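Immunogenic protein MPT63/MPB63 (Mycobacterium tuberculosis, PDB 1LMI) is a major secreted antigen with a beta-sandwich fold, whose molecular function is unknown. Local coordinates at residues W26-L31 / S66-R71; K32-V37 / K104-V109. All coordinates share one frame; numbering follows the deposited sequence.

Interaction 1: W26-L31 / S66-R71; sequences WKVSDL and SQFNAR
W26-L31 and the strand of S66-R71 face each other at a distance, their axes 11.1 Å apart at closest approach and their N-to-C directions 47° from one another, so W26, V28 and L31 meet F68 and A70 through side chains alone. F68 carries most of the contact. Its ring drives the CZ end onto one face of the W26 indole, over the rim of the six-membered ring, with F68 CZ 3.6 Å from W26 CE3. The two planes stand at 86° and the centroids 4.9 Å apart: a T-shaped (edge-to-face) pair in which F68 gives the edge and W26 the face. W26 reaches this position with CG beside its backbone N and anti to the carbonyl carbon (chi1 -85°). Alongside, V28 CG2 meets the neighbouring ring carbon, F68 CE1, at 3.7 Å. Farther along, L31 CD1 lies a looser 4.5 Å from A70 CB. M119 touches the side chains of both W26 and F68, while W129 lies against W26 and V28. These touching groups are entirely hydrocarbon or aromatic carbon, so the two sheets of the sandwich are joined here by shape and dispersion, with the perpendicular ring pair setting weakly positive C-H edges against the indole pi cloud.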
loop_
_atom_site.group_PDB
_atom_site.type_symbol
_atom_site.label_atom_id
_atom_site.label_comp_id
_atom_site.label_asym_id
_atom_site.label_seq_id
_atom_site.Cartn_x
_atom_site.Cartn_y
_atom_site.Cartn_z
ATOM N N TRP A 26 3.262 6.631 -5.695
ATOM C CA TRP A 26 3.456 5.548 -4.756
ATOM C C TRP A 26 4.273 4.429 -5.440
ATOM O O TRP A 26 3.932 4.019 -6.548
ATOM C CB TRP A 26 2.141 4.942 -4.293
ATOM C CG TRP A 26 1.374 5.547 -3.157
ATOM C CD1 TRP A 26 0.280 6.372 -3.245
ATOM C CD2 TRP A 26 1.668 5.331 -1.770
ATOM N NE1 TRP A 26 -0.112 6.679 -1.931
ATOM C CE2 TRP A 26 0.719 6.061 -1.038
ATOM C CE3 TRP A 26 2.654 4.594 -1.089
ATOM C CZ2 TRP A 26 0.707 6.084 0.357
ATOM C CZ3 TRP A 26 2.633 4.626 0.298
ATOM C CH2 TRP A 26 1.677 5.358 0.994
ATOM N N LYS A 27 5.295 3.972 -4.722
ATOM C CA LYS A 27 6.053 2.791 -5.117
ATOM C C LYS A 27 5.688 1.654 -4.151
ATOM O O LYS A 27 5.686 1.891 -2.935
ATOM C CB LYS A 27 7.554 3.008 -5.067
ATOM C CG LYS A 27 8.388 1.784 -5.491
ATOM C CD LYS A 27 9.883 2.087 -5.329
ATOM C CE LYS A 27 10.702 0.811 -5.390
ATOM N NZ LYS A 27 12.165 1.075 -5.515
ATOM N N VAL A 28 5.431 0.487 -4.726
ATOM C CA VAL A 28 5.278 -0.717 -3.891
ATOM C C VAL A 28 6.212 -1.776 -4.462
ATOM O O VAL A 28 6.305 -1.979 -5.694
ATOM C CB VAL A 28 3.827 -1.213 -3.822
ATOM C CG1 VAL A 28 3.721 -2.497 -3.006
ATOM C CG2 VAL A 28 2.944 -0.148 -3.185
ATOM N N SER A 29 6.985 -2.391 -3.536
ATOM C CA SER A 29 7.927 -3.422 -3.962
ATOM C C SER A 29 8.136 -4.423 -2.835
ATOM O O SER A 29 7.710 -4.227 -1.693
ATOM C CB SER A 29 9.290 -2.811 -4.359
ATOM O OG SER A 29 9.852 -2.190 -3.220
ATOM N N ASP A 30 8.823 -5.534 -3.118
ATOM C CA ASP A 30 9.216 -6.457 -2.050
ATOM C C ASP A 30 8.001 -6.976 -1.240
ATOM O O ASP A 30 7.974 -7.079 -0.011
ATOM C CB ASP A 30 10.260 -5.841 -1.129
ATOM C CG ASP A 30 11.460 -5.265 -1.844
ATOM O OD1 ASP A 30 12.462 -5.992 -2.026
ATOM O OD2 ASP A 30 11.445 -4.079 -2.243
ATOM N N LEU A 31 6.953 -7.361 -1.973
ATOM C CA LEU A 31 5.837 -8.090 -1.423
ATOM C C LEU A 31 6.225 -9.547 -1.168
ATOM O O LEU A 31 6.562 -10.277 -2.121
ATOM C CB LEU A 31 4.657 -8.033 -2.399
ATOM C CG LEU A 31 3.466 -8.932 -2.055
ATOM C CD1 LEU A 31 2.716 -8.449 -0.819
ATOM C CD2 LEU A 31 2.516 -9.026 -3.233
ATOM N N SER A 66 -4.351 2.998 5.000
ATOM C CA SER A 66 -5.438 2.071 5.163
ATOM C C SER A 66 -6.071 1.651 3.838
ATOM O O SER A 66 -6.848 0.688 3.814
ATOM C CB SER A 66 -6.522 2.655 6.079
ATOM O OG SER A 66 -6.989 3.901 5.579
ATOM N N GLN A 67 -5.757 2.278 2.709
ATOM C CA GLN A 67 -6.274 1.938 1.389
ATOM C C GLN A 67 -5.565 0.738 0.775
ATOM O O GLN A 67 -6.042 0.244 -0.248
ATOM C CB GLN A 67 -6.174 3.137 0.415
ATOM C CG GLN A 67 -7.061 4.314 0.795
ATOM C CD GLN A 67 -7.072 5.370 -0.296
ATOM O OE1 GLN A 67 -6.279 5.339 -1.227
ATOM N NE2 GLN A 67 -8.023 6.297 -0.168
ATOM N N PHE A 68 -4.466 0.272 1.389
ATOM C CA PHE A 68 -3.710 -0.830 0.792
ATOM C C PHE A 68 -4.334 -2.197 1.045
ATOM O O PHE A 68 -5.034 -2.485 2.043
ATOM C CB PHE A 68 -2.284 -0.886 1.330
ATOM C CG PHE A 68 -1.289 0.064 0.694
ATOM C CD1 PHE A 68 -1.014 -0.042 -0.647
ATOM C CD2 PHE A 68 -0.642 1.008 1.453
ATOM C CE1 PHE A 68 -0.095 0.818 -1.228
ATOM C CE2 PHE A 68 0.269 1.876 0.883
ATOM C CZ PHE A 68 0.535 1.777 -0.462
ATOM N N ASN A 69 -4.064 -3.100 0.094
ATOM C CA ASN A 69 -4.557 -4.456 0.057
ATOM C C ASN A 69 -3.561 -5.326 -0.732
ATOM O O ASN A 69 -2.914 -4.802 -1.661
ATOM C CB ASN A 69 -5.917 -4.593 -0.640
ATOM C CG ASN A 69 -7.013 -3.720 -0.055
ATOM O OD1 ASN A 69 -7.684 -4.207 0.859
ATOM N ND2 ASN A 69 -7.134 -2.477 -0.526
ATOM N N ALA A 70 -3.474 -6.588 -0.334
ATOM C CA ALA A 70 -2.715 -7.599 -1.069
ATOM C C ALA A 70 -3.701 -8.551 -1.708
ATOM O O ALA A 70 -4.691 -8.935 -1.086
ATOM C CB ALA A 70 -1.706 -8.267 -0.162
ATOM N N ARG A 71 -3.461 -8.909 -2.977
ATOM C CA ARG A 71 -4.423 -9.756 -3.670
ATOM C C ARG A 71 -3.736 -10.884 -4.418
ATOM O O ARG A 71 -2.548 -10.812 -4.723
ATOM C CB ARG A 71 -5.241 -8.947 -4.676
ATOM C CG ARG A 71 -6.002 -7.783 -4.047
ATOM C CD ARG A 71 -6.806 -7.102 -5.171
ATOM N NE ARG A 71 -7.656 -6.080 -4.559
ATOM C CZ ARG A 71 -8.214 -5.096 -5.247
ATOM N NH1 ARG A 71 -8.034 -4.995 -6.549
ATOM N NH2 ARG A 71 -8.979 -4.203 -4.614
#

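Interaction 2: K32-V37 / K104-V109; sequences KSSTAV and KIYFDV
S34 and A36 in K32-V37 meet one residue of K104-V109, Y106, as the chain leaves the end of strand 22-33. Strand 46-56 lies between strands 22-33 and 100-109 in the antiparallel sheet, so the contact is made by the loop and one long side chain rather than by neighbouring strands. At the start of the segment K32 still belongs to the sheet, its backbone bonded to E49 of strand 46-56. S33 ends the strand with its side chain directed away from Y106. S34 then turns back. Its OG, anti to the backbone N (chi1 -169°), arrives at the edge of the Y106 ring, near the ring plane, 3.7 Å from Y106 CE1. The same oxygen accepts the backbone N-H of A36, with A36 N 3.0 Å from S34 OG and an angle of 153° at the hydrogen, which makes an ST turn; it is also hydrogen-bonded to E49 OE1. T35 forms the bend of this turn, its side chain pointing away from the strand. A36 comes back toward it, and its methyl packs obliquely on the phenol end of the ring, with A36 CB 3.5 Å from Y106 CE1 and 3.9 Å from Y106 CZ. With CG anti to its carbonyl carbon (chi1 -64°), Y106 extends its ring end nearer the loop than its CB direction alone would bring it, while the hydroxyl farther out is hydrogen-bonded to the carbonyl oxygen of P87, a residue that also touches A36. The buried S34 hydroxyl is thus held by both a backbone amide and a carboxylate, consistent with a fixed turn that places the A36 methyl against Y106: the polar bonds lie within the loop and to E49, and the contact with the ring is van der Waals.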
loop_
_atom_site.group_PDB
_atom_site.type_symbol
_atom_site.label_atom_id
_atom_site.label_comp_id
_atom_site.label_asym_id
_atom_site.label_seq_id
_atom_site.Cartn_x
_atom_site.Cartn_y
_atom_site.Cartn_z
ATOM N N LYS A 32 6.182 -9.951 0.091
ATOM C CA LYS A 32 6.731 -11.279 0.412
ATOM C C LYS A 32 6.267 -11.793 1.762
ATOM O O LYS A 32 5.805 -10.982 2.572
ATOM C CB LYS A 32 8.262 -11.205 0.394
ATOM C CG LYS A 32 8.871 -10.277 1.441
ATOM C CD LYS A 32 10.380 -10.190 1.216
ATOM C CE LYS A 32 11.007 -9.103 2.059
ATOM N NZ LYS A 32 12.439 -8.889 1.649
ATOM N N SER A 33 6.370 -13.103 1.951
ATOM C CA SER A 33 6.096 -13.642 3.295
ATOM C C SER A 33 7.020 -12.975 4.294
ATOM O O SER A 33 8.203 -12.779 4.042
ATOM C CB SER A 33 6.264 -15.160 3.306
ATOM O OG SER A 33 5.867 -15.591 4.636
ATOM N N SER A 34 6.480 -12.613 5.463
ATOM C CA SER A 34 7.229 -11.866 6.449
ATOM C C SER A 34 7.538 -12.772 7.651
ATOM O O SER A 34 6.802 -13.703 7.942
ATOM C CB SER A 34 6.441 -10.645 6.926
ATOM O OG SER A 34 7.174 -9.726 7.710
ATOM N N THR A 35 8.624 -12.450 8.302
ATOM C CA THR A 35 8.954 -13.010 9.604
ATOM C C THR A 35 8.524 -12.033 10.699
ATOM O O THR A 35 8.653 -12.370 11.875
ATOM C CB THR A 35 10.465 -13.235 9.756
ATOM O OG1 THR A 35 11.102 -11.946 9.674
ATOM C CG2 THR A 35 11.037 -14.075 8.624
ATOM N N ALA A 36 8.055 -10.840 10.331
ATOM C CA ALA A 36 7.569 -9.901 11.336
ATOM C C ALA A 36 6.532 -10.588 12.230
ATOM O O ALA A 36 5.701 -11.357 11.778
ATOM C CB ALA A 36 6.919 -8.641 10.776
ATOM N N VAL A 37 6.631 -10.273 13.510
ATOM C CA VAL A 37 5.559 -10.587 14.457
ATOM C C VAL A 37 4.929 -9.218 14.697
ATOM O O VAL A 37 5.652 -8.254 14.982
ATOM C CB VAL A 37 6.090 -11.317 15.687
ATOM C CG1 VAL A 37 7.472 -10.792 16.068
ATOM C CG2 VAL A 37 5.160 -11.197 16.882
ATOM N N LYS A 104 7.400 -0.288 5.865
ATOM C CA LYS A 104 6.622 -1.485 5.586
ATOM C C LYS A 104 5.125 -1.346 5.814
ATOM O O LYS A 104 4.644 -0.541 6.603
ATOM C CB LYS A 104 7.113 -2.612 6.524
ATOM C CG LYS A 104 8.616 -2.840 6.420
ATOM C CD LYS A 104 8.993 -3.381 5.062
ATOM C CE LYS A 104 10.142 -4.368 5.065
ATOM N NZ LYS A 104 11.312 -3.978 5.884
ATOM N N ILE A 105 4.399 -2.209 5.103
ATOM C CA ILE A 105 2.962 -2.406 5.340
ATOM C C ILE A 105 2.789 -3.913 5.475
ATOM O O ILE A 105 3.559 -4.675 4.875
ATOM C CB ILE A 105 2.101 -1.836 4.202
ATOM C CG1 ILE A 105 2.549 -2.298 2.809
ATOM C CG2 ILE A 105 2.032 -0.298 4.243
ATOM C CD1 ILE A 105 1.616 -1.883 1.688
ATOM N N TYR A 106 1.839 -4.362 6.269
ATOM C CA TYR A 106 1.639 -5.784 6.527
ATOM C C TYR A 106 0.247 -6.284 6.172
ATOM O O TYR A 106 -0.690 -5.496 6.104
ATOM C CB TYR A 106 1.917 -6.022 8.023
ATOM C CG TYR A 106 3.366 -5.720 8.378
ATOM C CD1 TYR A 106 4.337 -6.654 8.082
ATOM C CD2 TYR A 106 3.748 -4.526 8.976
ATOM C CE1 TYR A 106 5.668 -6.424 8.388
ATOM C CE2 TYR A 106 5.080 -4.281 9.283
ATOM C CZ TYR A 106 6.027 -5.238 8.985
ATOM O OH TYR A 106 7.353 -4.973 9.283
ATOM N N PHE A 107 0.127 -7.598 5.975
ATOM C CA PHE A 107 -1.131 -8.258 5.615
ATOM C C PHE A 107 -1.248 -9.595 6.364
ATOM O O PHE A 107 -0.208 -10.214 6.636
ATOM C CB PHE A 107 -1.211 -8.517 4.108
ATOM C CG PHE A 107 -0.882 -7.317 3.241
ATOM C CD1 PHE A 107 -1.838 -6.390 2.896
ATOM C CD2 PHE A 107 0.420 -7.155 2.787
ATOM C CE1 PHE A 107 -1.498 -5.310 2.124
ATOM C CE2 PHE A 107 0.764 -6.047 2.006
ATOM C CZ PHE A 107 -0.195 -5.116 1.672
ATOM N N ASP A 108 -2.438 -10.062 6.681
ATOM C CA ASP A 108 -2.597 -11.387 7.301
ATOM C C ASP A 108 -3.101 -12.348 6.244
ATOM O O ASP A 108 -4.271 -12.338 5.864
ATOM C CB ASP A 108 -3.592 -11.275 8.462
ATOM C CG ASP A 108 -3.756 -12.547 9.261
ATOM O OD1 ASP A 108 -3.033 -13.521 8.940
ATOM O OD2 ASP A 108 -4.604 -12.540 10.191
ATOM N N VAL A 109 -2.202 -13.170 5.664
ATOM C CA VAL A 109 -2.589 -13.981 4.526
ATOM C C VAL A 109 -3.165 -15.313 5.011
ATOM O O VAL A 109 -2.445 -16.126 5.575
ATOM C CB VAL A 109 -1.383 -14.187 3.587
ATOM C CG1 VAL A 109 -1.691 -15.206 2.494
ATOM C CG2 VAL A 109 -0.935 -12.854 2.975
#

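Interactions 1 and 2 follow one another along strand 22-33, the first on its middle and the second at its end and in the loop beyond; their centres lie 11 Å apart. In chain order the segments alternate: 26-31, 32-37, 66-71, 104-109. Interaction 1 joins the four-stranded antiparallel sheet to the five-stranded mixed sheet, near the centre of the protein, whereas interaction 2 ties the exit of strand 22-33 to the edge strand 100-109 of the same four-stranded sheet. They meet where I105 packs on F68 (F68 CG to I105 CD1, 3.6 Å) and F107 reaches A70 and L31, so strand 100-109 extends the sandwich core while Y106 of the same strand packs against the loop.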